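Local coordinates for protein endoglucanase A (Clostridium cellulolyticum, PDB 1EDG) that probably hydrolyses internal beta-1,4-glucosidic bonds of cellulose, as an endoglucanase of glycosyl hydrolase family 5, at residues 120-131 with 143-151. Residues are numbered along the deposited sequence; the frame is centred on the assembly and turned at random.
Sequences NTHHDVDKVKGY and KYITSVWAQ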
loop_
_atom_site.group_PDB
_atom_site.type_symbol
_atom_site.label_atom_id
_atom_site.label_comp_id
_atom_site.label_asym_id
_atom_site.label_seq_id
_atom_site.Cartn_x
_atom_site.Cartn_y
_atom_site.Cartn_z
ATOM N N ASN A 120 0.098 -6.748 5.506
ATOM C CA ASN A 120 0.542 -7.447 4.296
ATOM C C ASN A 120 1.828 -8.250 4.504
ATOM O O ASN A 120 2.211 -8.530 5.650
ATOM C CB ASN A 120 0.778 -6.415 3.165
ATOM C CG ASN A 120 2.137 -5.667 3.279
ATOM O OD1 ASN A 120 2.962 -5.937 4.156
ATOM N ND2 ASN A 120 2.375 -4.755 2.357
ATOM N N THR A 121 2.376 -8.751 3.394
ATOM C CA THR A 121 3.704 -9.364 3.400
ATOM C C THR A 121 4.369 -8.318 2.498
ATOM O O THR A 121 3.757 -7.859 1.514
ATOM C CB THR A 121 3.809 -10.789 2.769
ATOM O OG1 THR A 121 3.490 -10.752 1.374
ATOM C CG2 THR A 121 2.932 -11.768 3.510
ATOM N N HIS A 122 5.578 -7.886 2.841
ATOM C CA HIS A 122 6.232 -6.843 2.071
ATOM C C HIS A 122 7.462 -7.284 1.289
ATOM O O HIS A 122 7.325 -7.863 0.209
ATOM C CB HIS A 122 6.533 -5.644 2.982
ATOM C CG HIS A 122 6.409 -4.317 2.300
ATOM N ND1 HIS A 122 7.501 -3.587 1.874
ATOM C CD2 HIS A 122 5.321 -3.576 1.987
ATOM C CE1 HIS A 122 7.088 -2.453 1.334
ATOM N NE2 HIS A 122 5.769 -2.424 1.392
ATOM N N HIS A 123 8.660 -7.035 1.820
ATOM C CA HIS A 123 9.893 -7.404 1.120
ATOM C C HIS A 123 10.197 -8.888 1.347
ATOM O O HIS A 123 11.185 -9.249 1.999
ATOM C CB HIS A 123 11.065 -6.532 1.590
ATOM C CG HIS A 123 10.928 -5.080 1.233
ATOM N ND1 HIS A 123 11.156 -4.064 2.140
ATOM C CD2 HIS A 123 10.631 -4.473 0.058
ATOM C CE1 HIS A 123 11.013 -2.896 1.537
ATOM N NE2 HIS A 123 10.695 -3.117 0.274
ATOM N N ASP A 124 9.317 -9.743 0.829
ATOM C CA ASP A 124 9.464 -11.183 0.981
ATOM C C ASP A 124 9.683 -11.917 -0.340
ATOM O O ASP A 124 9.475 -13.127 -0.423
ATOM C CB ASP A 124 8.268 -11.762 1.737
ATOM C CG ASP A 124 8.292 -11.423 3.221
ATOM O OD1 ASP A 124 9.378 -11.074 3.736
ATOM O OD2 ASP A 124 7.237 -11.531 3.881
ATOM N N VAL A 125 10.066 -11.174 -1.376
ATOM C CA VAL A 125 10.353 -11.772 -2.677
ATOM C C VAL A 125 11.819 -12.191 -2.561
ATOM O O VAL A 125 12.718 -11.351 -2.659
ATOM C CB VAL A 125 10.203 -10.752 -3.840
ATOM C CG1 VAL A 125 10.423 -11.450 -5.188
ATOM C CG2 VAL A 125 8.833 -10.093 -3.805
ATOM N N ASP A 126 12.042 -13.477 -2.310
ATOM C CA ASP A 126 13.380 -14.025 -2.130
ATOM C C ASP A 126 13.295 -15.511 -2.460
ATOM O O ASP A 126 12.565 -16.253 -1.804
ATOM C CB ASP A 126 13.796 -13.849 -0.666
ATOM C CG ASP A 126 15.244 -14.220 -0.416
ATOM O OD1 ASP A 126 15.590 -15.413 -0.506
ATOM O OD2 ASP A 126 16.044 -13.312 -0.123
ATOM N N LYS A 127 14.087 -15.953 -3.429
ATOM C CA LYS A 127 14.084 -17.350 -3.868
ATOM C C LYS A 127 14.303 -18.394 -2.776
ATOM O O LYS A 127 13.685 -19.457 -2.793
ATOM C CB LYS A 127 15.124 -17.541 -4.974
ATOM C CG LYS A 127 14.792 -16.789 -6.242
ATOM C CD LYS A 127 15.943 -16.791 -7.223
ATOM C CE LYS A 127 15.546 -16.062 -8.491
ATOM N NZ LYS A 127 16.663 -15.948 -9.462
ATOM N N VAL A 128 15.173 -18.083 -1.825
ATOM C CA VAL A 128 15.496 -19.009 -0.746
ATOM C C VAL A 128 14.604 -18.915 0.483
ATOM O O VAL A 128 14.075 -19.919 0.957
ATOM C CB VAL A 128 16.961 -18.817 -0.286
ATOM C CG1 VAL A 128 17.310 -19.820 0.802
ATOM C CG2 VAL A 128 17.907 -18.945 -1.471
ATOM N N LYS A 129 14.448 -17.700 0.995
ATOM C CA LYS A 129 13.678 -17.457 2.207
ATOM C C LYS A 129 12.193 -17.125 2.068
ATOM O O LYS A 129 11.442 -17.302 3.025
ATOM C CB LYS A 129 14.371 -16.368 3.026
ATOM C CG LYS A 129 15.681 -16.812 3.670
ATOM C CD LYS A 129 16.420 -15.627 4.280
ATOM C CE LYS A 129 17.475 -16.072 5.283
ATOM N NZ LYS A 129 16.862 -16.743 6.471
ATOM N N GLY A 130 11.772 -16.626 0.909
ATOM C CA GLY A 130 10.372 -16.279 0.730
ATOM C C GLY A 130 9.777 -16.871 -0.532
ATOM O O GLY A 130 9.902 -18.074 -0.771
ATOM N N TYR A 131 9.131 -16.037 -1.341
ATOM C CA TYR A 131 8.527 -16.496 -2.591
ATOM C C TYR A 131 9.183 -15.770 -3.764
ATOM O O TYR A 131 9.872 -14.768 -3.572
ATOM C CB TYR A 131 6.998 -16.266 -2.585
ATOM C CG TYR A 131 6.550 -14.816 -2.688
ATOM C CD1 TYR A 131 6.425 -14.019 -1.550
ATOM C CD2 TYR A 131 6.276 -14.237 -3.924
ATOM C CE1 TYR A 131 6.041 -12.676 -1.645
ATOM C CE2 TYR A 131 5.895 -12.899 -4.029
ATOM C CZ TYR A 131 5.784 -12.126 -2.884
ATOM O OH TYR A 131 5.437 -10.798 -2.994
ATOM N N LYS A 143 4.217 -22.774 -0.730
ATOM C CA LYS A 143 4.377 -23.170 0.665
ATOM C C LYS A 143 4.535 -21.944 1.554
ATOM O O LYS A 143 3.945 -21.878 2.636
ATOM C CB LYS A 143 5.571 -24.106 0.845
ATOM C CG LYS A 143 5.513 -25.341 -0.030
ATOM C CD LYS A 143 4.146 -26.021 0.036
ATOM C CE LYS A 143 3.968 -27.059 -1.080
ATOM N NZ LYS A 143 3.988 -26.480 -2.466
ATOM N N TYR A 144 5.301 -20.965 1.085
ATOM C CA TYR A 144 5.525 -19.742 1.851
ATOM C C TYR A 144 4.220 -18.967 2.075
ATOM O O TYR A 144 3.831 -18.691 3.217
ATOM C CB TYR A 144 6.554 -18.844 1.151
ATOM C CG TYR A 144 6.889 -17.593 1.944
ATOM C CD1 TYR A 144 7.734 -17.659 3.053
ATOM C CD2 TYR A 144 6.308 -16.361 1.628
ATOM C CE1 TYR A 144 7.989 -16.537 3.837
ATOM C CE2 TYR A 144 6.556 -15.227 2.409
ATOM C CZ TYR A 144 7.397 -15.328 3.513
ATOM O OH TYR A 144 7.641 -14.234 4.309
ATOM N N ILE A 145 3.541 -18.644 0.978
ATOM C CA ILE A 145 2.287 -17.894 1.024
ATOM C C ILE A 145 1.209 -18.578 1.871
ATOM O O ILE A 145 0.578 -17.941 2.717
ATOM C CB ILE A 145 1.759 -17.609 -0.427
ATOM C CG1 ILE A 145 2.657 -16.590 -1.139
ATOM C CG2 ILE A 145 0.307 -17.118 -0.403
ATOM C CD1 ILE A 145 2.665 -15.185 -0.517
ATOM N N THR A 146 1.013 -19.876 1.671
ATOM C CA THR A 146 0.001 -20.603 2.425
ATOM C C THR A 146 0.333 -20.766 3.916
ATOM O O THR A 146 -0.550 -20.628 4.770
ATOM C CB THR A 146 -0.298 -21.984 1.794
ATOM O OG1 THR A 146 0.903 -22.764 1.744
ATOM C CG2 THR A 146 -0.833 -21.819 0.387
ATOM N N SER A 147 1.600 -21.038 4.237
ATOM C CA SER A 147 2.012 -21.214 5.634
ATOM C C SER A 147 1.914 -19.912 6.423
ATOM O O SER A 147 1.350 -19.865 7.516
ATOM C CB SER A 147 3.450 -21.732 5.709
ATOM O OG SER A 147 3.588 -22.962 5.021
ATOM N N VAL A 148 2.495 -18.859 5.864
ATOM C CA VAL A 148 2.494 -17.544 6.501
ATOM C C VAL A 148 1.073 -17.004 6.674
ATOM O O VAL A 148 0.699 -16.561 7.767
ATOM C CB VAL A 148 3.387 -16.550 5.707
ATOM C CG1 VAL A 148 3.154 -15.131 6.164
ATOM C CG2 VAL A 148 4.855 -16.921 5.896
ATOM N N TRP A 149 0.255 -17.103 5.630
ATOM C CA TRP A 149 -1.102 -16.598 5.742
ATOM C C TRP A 149 -2.006 -17.411 6.649
ATOM O O TRP A 149 -2.895 -16.855 7.292
ATOM C CB TRP A 149 -1.715 -16.329 4.366
ATOM C CG TRP A 149 -1.263 -14.999 3.854
ATOM C CD1 TRP A 149 -0.409 -14.763 2.824
ATOM C CD2 TRP A 149 -1.572 -13.720 4.423
ATOM N NE1 TRP A 149 -0.151 -13.418 2.718
ATOM C CE2 TRP A 149 -0.855 -12.753 3.690
ATOM C CE3 TRP A 149 -2.380 -13.301 5.492
ATOM C CZ2 TRP A 149 -0.916 -11.385 3.990
ATOM C CZ3 TRP A 149 -2.439 -11.944 5.790
ATOM C CH2 TRP A 149 -1.714 -11.005 5.039
ATOM N N ALA A 150 -1.750 -18.711 6.764
ATOM C CA ALA A 150 -2.555 -19.542 7.656
ATOM C C ALA A 150 -2.290 -19.086 9.095
ATOM O O ALA A 150 -3.203 -19.021 9.915
ATOM C CB ALA A 150 -2.191 -21.025 7.493
ATOM N N GLN A 151 -1.037 -18.750 9.381
ATOM C CA GLN A 151 -0.640 -18.291 10.706
ATOM C C GLN A 151 -1.186 -16.899 11.029
ATOM O O GLN A 151 -1.694 -16.667 12.133
ATOM C CB GLN A 151 0.881 -18.296 10.828
ATOM C CG GLN A 151 1.499 -19.680 10.764
ATOM C CD GLN A 151 3.003 -19.618 10.757
ATOM O OE1 GLN A 151 3.630 -19.418 11.797
ATOM N NE2 GLN A 151 3.594 -19.757 9.582
#
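Tyr144 lays one face of its ring over the backbone of Gly130, a clear instance of how a single tyrosine can fasten a loop to a helix by its face and its hydroxyl at once. The CA of Gly130 sits 3.8 Å from the centre of the Tyr144 ring and 11° off its normal, a CH-pi contact over the face. On the opposite face lies CG2 of Val148, one helical turn further on, so the ring is held between the loop and its own helix. With CG anti to the backbone N (chi1 -177°), the ring of Tyr144 reaches out to the loop, where its OH donates a 2.8 Å hydrogen bond to OD2 of Asp124. The donor stands above the carboxylate, whose plane is 81° from that of the ring; the backbone N of Trp84 shares OD2, and ND1 of His85 bonds to OD1. In this TIM barrel the loop follows strand 116-120 and leads into helix 138-155, so the contact ties a beta-alpha loop back onto the helix it precedes. CD2 of Tyr144 comes to the edge of the Tyr131 ring, near its plane, 3.9 Å from CD1 of Tyr131; CD1 of Tyr131 also meets CD1 of Ile145. Nearer the strand, the methyl CG2 of Thr121 lies 3.6 Å from NE1 of Trp149, while Thr121 OG1 and that indole nitrogen both hydrogen-bond to the carbonyl of Gly167.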